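Local coordinates for protein phthiocerol synthesis polyketide synthase type I PpsC (Mycobacterium tuberculosis, PDB 7AHB) that probably selects and loads extender units through its acyltransferase domain during phthiocerol synthesis in Mycobacterium tuberculosis, at residues Asp310-Ile315 with Asp338-Ile343; Val129-Val134 with Pro263-Ile268; Thr49-Ser54 with Ile315-His320. All blocks are in the same frame, centred on the assembly; numbering follows the deposited sequence.

Contact 1 of 3, residues Asp310-Ile315 with Asp338-Ile343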
ATOM      1  N   ASP A 310       9.208  11.482 -14.880  1.00 26.65           N
ATOM      2  CA  ASP A 310       8.295  12.361 -15.603  1.00 27.80           C
ATOM      3  C   ASP A 310       6.990  12.647 -14.876  1.00 28.09           C
ATOM      4  O   ASP A 310       6.088  13.231 -15.472  1.00 31.04           O
ATOM      5  CB  ASP A 310       7.993  11.758 -16.971  1.00 27.15           C
ATOM      6  CG  ASP A 310       9.218  11.763 -17.872  1.00 25.75           C
ATOM      7  OD1 ASP A 310       9.758  12.854 -18.101  1.00 31.71           O
ATOM      8  OD2 ASP A 310       9.639  10.683 -18.315  1.00 30.37           O
ATOM      9  N   HIS A 311       6.851  12.236 -13.625  1.00 28.83           N
ATOM     10  CA  HIS A 311       5.698  12.556 -12.794  1.00 25.79           C
ATOM     11  C   HIS A 311       6.187  13.305 -11.563  1.00 26.71           C
ATOM     12  O   HIS A 311       7.191  12.922 -10.947  1.00 24.47           O
ATOM     13  CB  HIS A 311       4.943  11.298 -12.377  1.00 24.65           C
ATOM     14  CG  HIS A 311       4.515  10.446 -13.522  1.00 25.60           C
ATOM     15  ND1 HIS A 311       5.343   9.513 -14.109  1.00 23.17           N
ATOM     16  CD2 HIS A 311       3.344  10.394 -14.198  1.00 25.38           C
ATOM     17  CE1 HIS A 311       4.689   8.907 -15.083  1.00 25.09           C
ATOM     18  NE2 HIS A 311       3.480   9.434 -15.169  1.00 25.56           N
ATOM     19  N   HIS A 312       5.480  14.367 -11.195  1.00 24.53           N
ATOM     20  CA  HIS A 312       5.956  15.251 -10.149  1.00 26.76           C
ATOM     21  C   HIS A 312       5.066  15.322  -8.925  1.00 26.46           C
ATOM     22  O   HIS A 312       5.524  15.827  -7.893  1.00 26.42           O
ATOM     23  CB  HIS A 312       6.136  16.666 -10.708  1.00 29.45           C
ATOM     24  CG  HIS A 312       7.246  16.766 -11.696  1.00 27.56           C
ATOM     25  ND1 HIS A 312       7.120  16.328 -12.996  1.00 29.29           N
ATOM     26  CD2 HIS A 312       8.514  17.218 -11.569  1.00 29.65           C
ATOM     27  CE1 HIS A 312       8.261  16.520 -13.634  1.00 25.57           C
ATOM     28  NE2 HIS A 312       9.125  17.054 -12.789  1.00 26.20           N
ATOM     29  N   THR A 313       3.833  14.830  -8.990  1.00 21.46           N
ATOM     30  CA  THR A 313       2.955  14.811  -7.824  1.00 23.62           C
ATOM     31  C   THR A 313       2.696  13.370  -7.421  1.00 20.51           C
ATOM     32  O   THR A 313       2.180  12.587  -8.225  1.00 19.44           O
ATOM     33  CB  THR A 313       1.640  15.538  -8.099  1.00 25.85           C
ATOM     34  OG1 THR A 313       1.919  16.917  -8.366  1.00 24.81           O
ATOM     35  CG2 THR A 313       0.708  15.427  -6.892  1.00 24.00           C
ATOM     36  N   PHE A 314       3.062  13.032  -6.186  1.00 21.07           N
ATOM     37  CA  PHE A 314       2.816  11.726  -5.598  1.00 20.87           C
ATOM     38  C   PHE A 314       1.825  11.884  -4.451  1.00 19.19           C
ATOM     39  O   PHE A 314       2.041  12.698  -3.551  1.00 20.11           O
ATOM     40  CB  PHE A 314       4.122  11.111  -5.101  1.00 18.72           C
ATOM     41  CG  PHE A 314       5.063  10.727  -6.215  1.00 18.24           C
ATOM     42  CD1 PHE A 314       5.755  11.694  -6.915  1.00 20.09           C
ATOM     43  CD2 PHE A 314       5.235   9.402  -6.568  1.00 17.23           C
ATOM     44  CE1 PHE A 314       6.608  11.349  -7.944  1.00 19.36           C
ATOM     45  CE2 PHE A 314       6.089   9.057  -7.596  1.00 18.47           C
ATOM     46  CZ  PHE A 314       6.777  10.045  -8.279  1.00 20.00           C
ATOM     47  N   ILE A 315       0.745  11.113  -4.493  1.00 18.63           N
ATOM     48  CA  ILE A 315      -0.318  11.169  -3.488  1.00 19.97           C
ATOM     49  C   ILE A 315      -0.461   9.771  -2.901  1.00 18.18           C
ATOM     50  O   ILE A 315      -0.877   8.836  -3.602  1.00 17.36           O
ATOM     51  CB  ILE A 315      -1.653  11.639  -4.083  1.00 19.58           C
ATOM     52  CG1 ILE A 315      -1.481  12.995  -4.730  1.00 20.59           C
ATOM     53  CG2 ILE A 315      -2.762  11.694  -2.991  1.00 20.25           C
ATOM     54  CD1 ILE A 315      -2.696  13.475  -5.500  1.00 22.77           C
ATOM     55  N   ASP A 338      12.376  20.463  -5.389  1.00 33.83           N
ATOM     56  CA  ASP A 338      11.617  21.706  -5.428  1.00 36.59           C
ATOM     57  C   ASP A 338      10.512  21.669  -6.473  1.00 36.16           C
ATOM     58  O   ASP A 338       9.554  22.438  -6.374  1.00 38.74           O
ATOM     59  CB  ASP A 338      12.530  22.893  -5.723  1.00 37.69           C
ATOM     60  CG  ASP A 338      13.345  23.316  -4.517  1.00 39.43           C
ATOM     61  OD1 ASP A 338      13.138  22.737  -3.425  1.00 40.14           O
ATOM     62  OD2 ASP A 338      14.190  24.227  -4.674  1.00 42.24           O
ATOM     63  N   ASN A 339      10.633  20.812  -7.480  1.00 33.31           N
ATOM     64  CA  ASN A 339       9.621  20.668  -8.512  1.00 36.26           C
ATOM     65  C   ASN A 339       8.668  19.520  -8.229  1.00 34.23           C
ATOM     66  O   ASN A 339       7.892  19.151  -9.115  1.00 32.84           O
ATOM     67  CB  ASN A 339      10.288  20.471  -9.879  1.00 33.79           C
ATOM     68  CG  ASN A 339      11.098  21.675 -10.296  1.00 35.16           C
ATOM     69  OD1 ASN A 339      10.757  22.810  -9.959  1.00 40.12           O
ATOM     70  ND2 ASN A 339      12.194  21.436 -11.006  1.00 34.83           N
ATOM     71  N   TYR A 340       8.707  18.956  -7.020  1.00 27.32           N
ATOM     72  CA  TYR A 340       7.917  17.785  -6.681  1.00 25.29           C
ATOM     73  C   TYR A 340       7.053  18.038  -5.450  1.00 28.05           C
ATOM     74  O   TYR A 340       7.297  18.953  -4.667  1.00 28.43           O
ATOM     75  CB  TYR A 340       8.814  16.564  -6.421  1.00 23.98           C
ATOM     76  CG  TYR A 340       9.477  16.022  -7.673  1.00 24.83           C
ATOM     77  CD1 TYR A 340      10.558  16.679  -8.247  1.00 24.74           C
ATOM     78  CD2 TYR A 340       9.023  14.853  -8.278  1.00 23.46           C
ATOM     79  CE1 TYR A 340      11.163  16.188  -9.374  1.00 24.61           C
ATOM     80  CE2 TYR A 340       9.631  14.348  -9.419  1.00 22.21           C
ATOM     81  CZ  TYR A 340      10.697  15.024  -9.961  1.00 23.27           C
ATOM     82  OH  TYR A 340      11.306  14.545 -11.101  1.00 23.36           O
ATOM     83  N   LEU A 341       6.053  17.176  -5.287  1.00 25.82           N
ATOM     84  CA  LEU A 341       5.079  17.256  -4.208  1.00 29.45           C
ATOM     85  C   LEU A 341       4.793  15.826  -3.789  1.00 27.98           C
ATOM     86  O   LEU A 341       4.433  14.997  -4.630  1.00 27.54           O
ATOM     87  CB  LEU A 341       3.807  17.957  -4.681  1.00 31.09           C
ATOM     88  CG  LEU A 341       2.717  18.275  -3.655  1.00 35.43           C
ATOM     89  CD1 LEU A 341       3.178  19.367  -2.711  1.00 34.77           C
ATOM     90  CD2 LEU A 341       1.434  18.665  -4.384  1.00 35.70           C
ATOM     91  N   SER A 342       4.981  15.525  -2.507  1.00 28.25           N
ATOM     92  CA  SER A 342       4.672  14.208  -1.957  1.00 27.94           C
ATOM     93  C   SER A 342       3.743  14.395  -0.766  1.00 26.26           C
ATOM     94  O   SER A 342       4.173  14.887   0.283  1.00 26.40           O
ATOM     95  CB  SER A 342       5.937  13.467  -1.536  1.00 26.47           C
ATOM     96  OG  SER A 342       5.627  12.174  -1.034  1.00 23.11           O
ATOM     97  N   ILE A 343       2.483  13.986  -0.921  1.00 24.70           N
ATOM     98  CA  ILE A 343       1.452  14.233   0.081  1.00 23.19           C
ATOM     99  C   ILE A 343       0.620  12.978   0.308  1.00 22.21           C
ATOM    100  O   ILE A 343       0.665  12.016  -0.456  1.00 20.91           O
ATOM    101  CB  ILE A 343       0.524  15.406  -0.306  1.00 24.24           C
ATOM    102  CG1 ILE A 343      -0.166  15.142  -1.640  1.00 23.40           C
ATOM    103  CG2 ILE A 343       1.302  16.708  -0.378  1.00 27.22           C
ATOM    104  CD1 ILE A 343      -1.489  15.906  -1.793  1.00 25.12           C
TER
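In the beta-alpha-beta unit at one edge of the parallel sheet, Thr313, Phe314 and Ile315 run in register beside Leu341, Ser342 and Ile343, the outermost strand on that side within this chain. Three backbone hydrogen bonds join them: Leu341 N to His312 O (3.0 Å), Phe314 N to Leu341 O (2.9 Å, N-H...O 179°) and Ile343 N to Phe314 O (3.0 Å). Phe314 thus spends both its N-H and its carbonyl on this neighbour, while Thr313 and Ile315 turn theirs the other way, to Gly48 and strand 49-53, as expected of a strand inside a parallel sheet. Helix 324-334 makes the crossover between the two strands and lies on the face that carries Phe314 and Ser342. Leu331 of that helix meets both Phe314 and Tyr340, and the small Ser342 fits close against Ile327 and Ser328. On the other face the branched chains of Ile315 and Ile343 lie side by side, CG1 to CG1 at 4.0 Å, and both reach Trp124 of helix 106-126.

Ahead of the strands, two aromatic residues close the end of the pair. His312 CD2 sits over one face of the Tyr340 ring, offset toward its rim and 3.5 Å from Tyr340 CZ; with the planes at 34° the pair is oblique. Asn339 O meets the edge of the imidazole, 3.2 Å from His312 CD2. Tyr340 CG stands beside its own backbone N (chi1 -70°), which sends the ring back past His312 until OH bonds to Gly308 O, while His312 ND1 bonds to Gly47 O, so a hydrogen bond at each ring fixes the two. The rims of Phe314 and Tyr340 also meet, CE1 to CD2 at 4.3 Å. His311 O is buried beside Tyr340 without a hydrogen-bond partner, 3.2 Å from Tyr340 CE2.

Contact 2 of 3, residues Val129-Val134 with Pro263-Ile268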
ATOM      1  N   VAL A 129      -9.070  14.996  -9.243  1.00 25.60           N
ATOM      2  CA  VAL A 129      -7.716  14.468  -9.103  1.00 25.29           C
ATOM      3  C   VAL A 129      -7.757  12.975  -9.426  1.00 25.84           C
ATOM      4  O   VAL A 129      -8.355  12.177  -8.692  1.00 24.25           O
ATOM      5  CB  VAL A 129      -7.143  14.716  -7.699  1.00 25.99           C
ATOM      6  CG1 VAL A 129      -5.762  14.096  -7.579  1.00 26.88           C
ATOM      7  CG2 VAL A 129      -7.111  16.201  -7.379  1.00 25.85           C
ATOM      8  N   THR A 130      -7.104  12.583 -10.515  1.00 24.65           N
ATOM      9  CA  THR A 130      -7.029  11.192 -10.936  1.00 23.62           C
ATOM     10  C   THR A 130      -5.579  10.860 -11.278  1.00 25.79           C
ATOM     11  O   THR A 130      -4.795  11.747 -11.655  1.00 25.61           O
ATOM     12  CB  THR A 130      -7.934  10.903 -12.153  1.00 26.29           C
ATOM     13  OG1 THR A 130      -7.475  11.676 -13.256  1.00 24.46           O
ATOM     14  CG2 THR A 130      -9.387  11.237 -11.876  1.00 27.12           C
ATOM     15  N   PRO A 131      -5.185   9.598 -11.175  1.00 23.32           N
ATOM     16  CA  PRO A 131      -3.773   9.262 -11.410  1.00 23.83           C
ATOM     17  C   PRO A 131      -3.451   9.065 -12.884  1.00 22.88           C
ATOM     18  O   PRO A 131      -4.220   8.469 -13.636  1.00 22.20           O
ATOM     19  CB  PRO A 131      -3.573   7.955 -10.631  1.00 22.88           C
ATOM     20  CG  PRO A 131      -4.952   7.292 -10.670  1.00 24.62           C
ATOM     21  CD  PRO A 131      -5.985   8.433 -10.755  1.00 26.82           C
ATOM     22  N   ASP A 132      -2.281   9.550 -13.282  1.00 22.69           N
ATOM     23  CA  ASP A 132      -1.719   9.193 -14.579  1.00 24.67           C
ATOM     24  C   ASP A 132      -0.993   7.849 -14.526  1.00 25.50           C
ATOM     25  O   ASP A 132      -0.819   7.205 -15.563  1.00 22.54           O
ATOM     26  CB  ASP A 132      -0.742  10.273 -15.049  1.00 24.42           C
ATOM     27  CG  ASP A 132      -1.354  11.654 -15.056  1.00 28.26           C
ATOM     28  OD1 ASP A 132      -2.334  11.875 -15.792  1.00 30.12           O
ATOM     29  OD2 ASP A 132      -0.856  12.518 -14.309  1.00 30.00           O
ATOM     30  N   ALA A 133      -0.542   7.433 -13.338  1.00 21.01           N
ATOM     31  CA  ALA A 133       0.124   6.159 -13.114  1.00 19.24           C
ATOM     32  C   ALA A 133      -0.121   5.801 -11.657  1.00 18.85           C
ATOM     33  O   ALA A 133      -0.388   6.677 -10.823  1.00 16.37           O
ATOM     34  CB  ALA A 133       1.629   6.210 -13.394  1.00 18.75           C
ATOM     35  N   VAL A 134      -0.067   4.508 -11.360  1.00 16.06           N
ATOM     36  CA  VAL A 134      -0.261   4.048  -9.988  1.00 19.42           C
ATOM     37  C   VAL A 134       0.907   3.152  -9.582  1.00 18.39           C
ATOM     38  O   VAL A 134       1.523   2.467 -10.408  1.00 16.10           O
ATOM     39  CB  VAL A 134      -1.616   3.307  -9.783  1.00 14.85           C
ATOM     40  CG1 VAL A 134      -2.774   4.172 -10.202  1.00 19.95           C
ATOM     41  CG2 VAL A 134      -1.617   1.989 -10.536  1.00 19.27           C
ATOM     42  N   PRO A 263      -4.070  -3.533 -17.878  1.00 21.28           N
ATOM     43  CA  PRO A 263      -4.368  -2.223 -17.293  1.00 21.62           C
ATOM     44  C   PRO A 263      -4.588  -1.154 -18.355  1.00 20.88           C
ATOM     45  O   PRO A 263      -4.054  -1.210 -19.471  1.00 23.13           O
ATOM     46  CB  PRO A 263      -3.130  -1.918 -16.439  1.00 21.33           C
ATOM     47  CG  PRO A 263      -2.031  -2.777 -17.033  1.00 22.86           C
ATOM     48  CD  PRO A 263      -2.685  -3.989 -17.597  1.00 21.32           C
ATOM     49  N   THR A 264      -5.383  -0.155 -17.979  1.00 22.19           N
ATOM     50  CA  THR A 264      -5.599   1.008 -18.826  1.00 24.77           C
ATOM     51  C   THR A 264      -4.820   2.229 -18.346  1.00 25.69           C
ATOM     52  O   THR A 264      -4.610   3.159 -19.134  1.00 28.86           O
ATOM     53  CB  THR A 264      -7.093   1.366 -18.907  1.00 26.72           C
ATOM     54  OG1 THR A 264      -7.611   1.660 -17.611  1.00 30.59           O
ATOM     55  CG2 THR A 264      -7.879   0.218 -19.479  1.00 27.37           C
ATOM     56  N   ILE A 265      -4.383   2.237 -17.091  1.00 21.47           N
ATOM     57  CA  ILE A 265      -3.495   3.251 -16.521  1.00 23.22           C
ATOM     58  C   ILE A 265      -2.140   2.560 -16.340  1.00 24.26           C
ATOM     59  O   ILE A 265      -2.119   1.420 -15.859  1.00 23.81           O
ATOM     60  CB  ILE A 265      -4.006   3.768 -15.162  1.00 23.80           C
ATOM     61  CG1 ILE A 265      -5.408   4.295 -15.262  1.00 28.75           C
ATOM     62  CG2 ILE A 265      -3.096   4.873 -14.625  1.00 25.83           C
ATOM     63  CD1 ILE A 265      -5.830   5.213 -14.115  1.00 29.67           C
ATOM     64  N   PRO A 266      -1.008   3.187 -16.669  1.00 20.88           N
ATOM     65  CA  PRO A 266       0.295   2.585 -16.343  1.00 22.64           C
ATOM     66  C   PRO A 266       0.309   2.186 -14.877  1.00 20.76           C
ATOM     67  O   PRO A 266      -0.026   2.978 -13.994  1.00 18.15           O
ATOM     68  CB  PRO A 266       1.293   3.709 -16.640  1.00 20.75           C
ATOM     69  CG  PRO A 266       0.636   4.435 -17.795  1.00 22.19           C
ATOM     70  CD  PRO A 266      -0.850   4.451 -17.398  1.00 25.20           C
ATOM     71  N   ILE A 267       0.707   0.947 -14.613  1.00 22.60           N
ATOM     72  CA  ILE A 267       0.940   0.489 -13.245  1.00 23.52           C
ATOM     73  C   ILE A 267       2.393   0.022 -13.169  1.00 21.53           C
ATOM     74  O   ILE A 267       2.808  -0.859 -13.933  1.00 25.33           O
ATOM     75  CB  ILE A 267      -0.040  -0.622 -12.818  1.00 21.77           C
ATOM     76  CG1 ILE A 267       0.478  -1.320 -11.569  1.00 20.98           C
ATOM     77  CG2 ILE A 267      -0.277  -1.607 -13.955  1.00 24.36           C
ATOM     78  CD1 ILE A 267      -0.612  -2.099 -10.828  1.00 24.19           C
ATOM     79  N   ILE A 268       3.164   0.633 -12.273  1.00 18.36           N
ATOM     80  CA  ILE A 268       4.543   0.248 -11.999  1.00 17.38           C
ATOM     81  C   ILE A 268       4.505  -0.752 -10.853  1.00 19.16           C
ATOM     82  O   ILE A 268       4.216  -0.395  -9.706  1.00 16.63           O
ATOM     83  CB  ILE A 268       5.388   1.477 -11.653  1.00 18.46           C
ATOM     84  CG1 ILE A 268       5.430   2.440 -12.856  1.00 21.45           C
ATOM     85  CG2 ILE A 268       6.826   1.063 -11.273  1.00 21.44           C
ATOM     86  CD1 ILE A 268       5.813   3.833 -12.490  1.00 23.17           C
TER
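Val134 pairs with Ile267 where the two parallel strands 133-136 and 267-269 come together, and two backbone hydrogen bonds set the register: Val134 N to Pro266 O (3.0 Å) and Ile268 N to Val134 O (3.1 Å). The two polar atoms of Val134 therefore grip residues on both sides of Ile267. A weaker CA-H...O contact accompanies them, with Ala133 CA 3.3 Å from Pro266 O.

The other contacts are van der Waals, most of them apolar. Val134 holds CG2 between its backbone N and carbonyl carbon, bringing that methyl 3.8 Å from Ile267 CB; the beta-branched pair suits the strand and also meets Ala144 of helix 141-147. Ile265 points toward the other segment: its CG2 rests on the backbone carbonyl of Asp132, 3.4 Å from Asp132 O, and the side chains of Ile265 and Pro131 cross at about a right angle, with Ile265 CD1 4.1 Å from Pro131 CG. The ring carbon Pro266 CD lies 3.3 Å from Asp132 O. Ala133 is small enough for its CB to lie beside Pro266 CB.

The Asp132 side chain points away from Pro263-Ile268, and its OD2 bonds to Thr49 N. Beyond Val134 the strand runs into a Gly136-Ser138-Gly140 pattern consistent with the nucleophile elbow of acyltransferases. Pro266 has no N-H to offer, so it can join the ladder through its carbonyl alone, and pairing starts at this point with aliphatic packing supplying much of the remaining contact.

Contact 3 of 3, residues Thr49-Ser54 with Ile315-His320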
ATOM      1  N   THR A  49       0.789  12.901 -12.256  1.00 25.70           N
ATOM      2  CA  THR A  49       0.341  12.534 -10.920  1.00 24.95           C
ATOM      3  C   THR A  49       0.382  11.020 -10.752  1.00 23.06           C
ATOM      4  O   THR A  49      -0.139  10.281 -11.599  1.00 20.21           O
ATOM      5  CB  THR A  49      -1.086  13.041 -10.668  1.00 26.04           C
ATOM      6  OG1 THR A  49      -1.092  14.467 -10.631  1.00 26.15           O
ATOM      7  CG2 THR A  49      -1.628  12.487  -9.328  1.00 26.71           C
ATOM      8  N   VAL A  50       0.943  10.572  -9.631  1.00 20.20           N
ATOM      9  CA  VAL A  50       1.036   9.159  -9.289  1.00 18.97           C
ATOM     10  C   VAL A  50       0.259   8.927  -8.002  1.00 18.46           C
ATOM     11  O   VAL A  50       0.471   9.639  -7.019  1.00 19.13           O
ATOM     12  CB  VAL A  50       2.502   8.734  -9.110  1.00 19.18           C
ATOM     13  CG1 VAL A  50       2.594   7.273  -8.719  1.00 18.32           C
ATOM     14  CG2 VAL A  50       3.306   8.987 -10.427  1.00 19.84           C
ATOM     15  N   PHE A  51      -0.643   7.953  -8.017  1.00 17.66           N
ATOM     16  CA  PHE A  51      -1.306   7.503  -6.793  1.00 17.04           C
ATOM     17  C   PHE A  51      -0.540   6.314  -6.232  1.00 17.25           C
ATOM     18  O   PHE A  51      -0.308   5.339  -6.954  1.00 16.31           O
ATOM     19  CB  PHE A  51      -2.740   7.059  -7.046  1.00 18.28           C
ATOM     20  CG  PHE A  51      -3.751   8.177  -7.072  1.00 20.74           C
ATOM     21  CD1 PHE A  51      -3.379   9.480  -7.350  1.00 23.08           C
ATOM     22  CD2 PHE A  51      -5.091   7.903  -6.843  1.00 19.56           C
ATOM     23  CE1 PHE A  51      -4.324  10.488  -7.399  1.00 25.81           C
ATOM     24  CE2 PHE A  51      -6.036   8.915  -6.879  1.00 23.99           C
ATOM     25  CZ  PHE A  51      -5.650  10.204  -7.149  1.00 23.63           C
ATOM     26  N   VAL A  52      -0.195   6.373  -4.943  1.00 18.23           N
ATOM     27  CA  VAL A  52       0.598   5.337  -4.278  1.00 18.18           C
ATOM     28  C   VAL A  52      -0.277   4.638  -3.240  1.00 17.12           C
ATOM     29  O   VAL A  52      -0.783   5.283  -2.309  1.00 17.09           O
ATOM     30  CB  VAL A  52       1.848   5.930  -3.616  1.00 18.22           C
ATOM     31  CG1 VAL A  52       2.569   4.871  -2.801  1.00 20.13           C
ATOM     32  CG2 VAL A  52       2.774   6.564  -4.678  1.00 18.68           C
ATOM     33  N   TYR A  53      -0.407   3.313  -3.366  1.00 16.42           N
ATOM     34  CA  TYR A  53      -1.263   2.517  -2.486  1.00 16.31           C
ATOM     35  C   TYR A  53      -0.372   1.747  -1.519  1.00 19.82           C
ATOM     36  O   TYR A  53       0.412   0.883  -1.933  1.00 17.98           O
ATOM     37  CB  TYR A  53      -2.163   1.598  -3.306  1.00 15.91           C
ATOM     38  CG  TYR A  53      -3.158   2.403  -4.112  1.00 16.70           C
ATOM     39  CD1 TYR A  53      -2.827   2.897  -5.364  1.00 19.01           C
ATOM     40  CD2 TYR A  53      -4.386   2.730  -3.589  1.00 16.32           C
ATOM     41  CE1 TYR A  53      -3.718   3.645  -6.097  1.00 15.06           C
ATOM     42  CE2 TYR A  53      -5.289   3.494  -4.307  1.00 18.35           C
ATOM     43  CZ  TYR A  53      -4.945   3.948  -5.561  1.00 15.92           C
ATOM     44  OH  TYR A  53      -5.833   4.713  -6.277  1.00 15.24           O
ATOM     45  N   SER A  54      -0.474   2.092  -0.236  1.00 19.06           N
ATOM     46  CA  SER A  54       0.343   1.485   0.792  1.00 23.97           C
ATOM     47  C   SER A  54      -0.181   0.099   1.133  1.00 23.20           C
ATOM     48  O   SER A  54      -1.361  -0.213   0.951  1.00 21.83           O
ATOM     49  CB  SER A  54       0.356   2.354   2.044  1.00 24.71           C
ATOM     50  OG  SER A  54       1.066   1.709   3.073  1.00 26.09           O
ATOM     51  N   ILE A 315       0.745  11.113  -4.493  1.00 18.63           N
ATOM     52  CA  ILE A 315      -0.318  11.169  -3.488  1.00 19.97           C
ATOM     53  C   ILE A 315      -0.461   9.771  -2.901  1.00 18.18           C
ATOM     54  O   ILE A 315      -0.877   8.836  -3.602  1.00 17.36           O
ATOM     55  CB  ILE A 315      -1.653  11.639  -4.083  1.00 19.58           C
ATOM     56  CG1 ILE A 315      -1.481  12.995  -4.730  1.00 20.59           C
ATOM     57  CG2 ILE A 315      -2.762  11.694  -2.991  1.00 20.25           C
ATOM     58  CD1 ILE A 315      -2.696  13.475  -5.500  1.00 22.77           C
ATOM     59  N   GLU A 316      -0.149   9.629  -1.616  1.00 22.07           N
ATOM     60  CA  GLU A 316      -0.366   8.365  -0.928  1.00 22.13           C
ATOM     61  C   GLU A 316      -1.850   8.243  -0.585  1.00 20.90           C
ATOM     62  O   GLU A 316      -2.425   9.127   0.069  1.00 19.56           O
ATOM     63  CB  GLU A 316       0.494   8.267   0.329  1.00 20.19           C
ATOM     64  CG  GLU A 316       0.264   6.992   1.100  1.00 21.56           C
ATOM     65  CD  GLU A 316       1.103   6.935   2.373  1.00 25.39           C
ATOM     66  OE1 GLU A 316       2.163   7.616   2.394  1.00 21.77           O
ATOM     67  OE2 GLU A 316       0.690   6.238   3.344  1.00 21.15           O
ATOM     68  N   ILE A 317      -2.461   7.145  -1.020  1.00 19.62           N
ATOM     69  CA  ILE A 317      -3.884   6.916  -0.844  1.00 19.09           C
ATOM     70  C   ILE A 317      -4.043   6.036   0.394  1.00 18.60           C
ATOM     71  O   ILE A 317      -4.086   4.803   0.290  1.00 21.61           O
ATOM     72  CB  ILE A 317      -4.500   6.251  -2.082  1.00 18.79           C
ATOM     73  CG1 ILE A 317      -4.192   7.066  -3.332  1.00 19.46           C
ATOM     74  CG2 ILE A 317      -6.032   6.114  -1.889  1.00 22.05           C
ATOM     75  CD1 ILE A 317      -4.790   8.449  -3.357  1.00 22.12           C
ATOM     76  N   SER A 318      -4.072   6.647   1.574  1.00 20.31           N
ATOM     77  CA  SER A 318      -4.079   5.880   2.812  1.00 20.50           C
ATOM     78  C   SER A 318      -4.823   6.674   3.877  1.00 21.37           C
ATOM     79  O   SER A 318      -5.147   7.858   3.699  1.00 22.19           O
ATOM     80  CB  SER A 318      -2.647   5.556   3.297  1.00 19.39           C
ATOM     81  OG  SER A 318      -1.973   6.747   3.661  1.00 24.29           O
ATOM     82  N   ALA A 319      -5.065   6.006   5.010  1.00 23.22           N
ATOM     83  CA  ALA A 319      -5.666   6.659   6.173  1.00 25.75           C
ATOM     84  C   ALA A 319      -4.657   7.492   6.967  1.00 27.30           C
ATOM     85  O   ALA A 319      -5.060   8.385   7.729  1.00 27.71           O
ATOM     86  CB  ALA A 319      -6.289   5.609   7.095  1.00 26.39           C
ATOM     87  N   HIS A 320      -3.351   7.227   6.804  1.00 25.98           N
ATOM     88  CA  HIS A 320      -2.342   7.988   7.506  1.00 27.00           C
ATOM     89  C   HIS A 320      -1.045   7.859   6.727  1.00 25.39           C
ATOM     90  O   HIS A 320      -0.665   6.727   6.384  1.00 24.86           O
ATOM     91  CB  HIS A 320      -2.135   7.499   8.945  1.00 27.86           C
ATOM     92  CG  HIS A 320      -1.068   8.248   9.687  1.00 31.31           C
ATOM     93  ND1 HIS A 320      -1.259   9.515  10.199  1.00 32.42           N
ATOM     94  CD2 HIS A 320       0.213   7.916   9.975  1.00 31.59           C
ATOM     95  CE1 HIS A 320      -0.143   9.931  10.773  1.00 31.90           C
ATOM     96  NE2 HIS A 320       0.763   8.975  10.656  1.00 33.01           N
TER
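Ile317 sets CG1 beside its backbone N (chi1 -54°) and then turns CD1 round (chi2 -64°), so that one aliphatic chain serves two rings. CD1 lies over a face of Phe51, 3.5 Å from CD2, while CG1 lies over a face of Tyr53, 4.2 Å from the Tyr53 ring centroid; both are CH-pi contacts. Ile315 adds its CD1 to Phe51 CE1 at 3.9 Å.

Three backbone hydrogen bonds pair the parallel strands: Ile315 N to Val50 O (2.9 Å), Val52 N to Ile315 O (2.9 Å) and Ile317 N to Val52 O (2.8 Å). Past the strand, Ser318 OG donates to Glu316 OE2 (2.7 Å) from above the carboxylate plane. Leu322 N also binds OE2 and Leu323 N binds OE1, so a buried acid is met by three donors that would tend to favour its charged form.

Tyr53 OH bonds to Thr121 of helix 106-126, whose Trp124 meets Phe51 and Ile317. Helix 141-147 touches the Tyr53 ring, and on the opposite face of the sheet Val52 packs on Phe300 and Ile304 of helix 300-308.

In the fold
All three contacts belong to one parallel sheet, and its order, 267-269, 133-136, 49-53, 313-316, 341-343, places them. Contact 3 lies deep in the core and pairs 49-53 with 313-316, two of the three inner strands; contacts 1 and 2 add the outermost strands and are only partly buried. Contact 1 shares Ile315 and strand 313-316 with contact 3, while contact 2 is tied to it by Pro131 packing on the Phe51 ring and by a probable hydrogen bond between Ala133 O and Phe51 N. Chemistry follows position: aliphatic chain over aromatic faces at the centre, an oblique histidine-tyrosine pair at one flank, and prolines with isoleucines at the other.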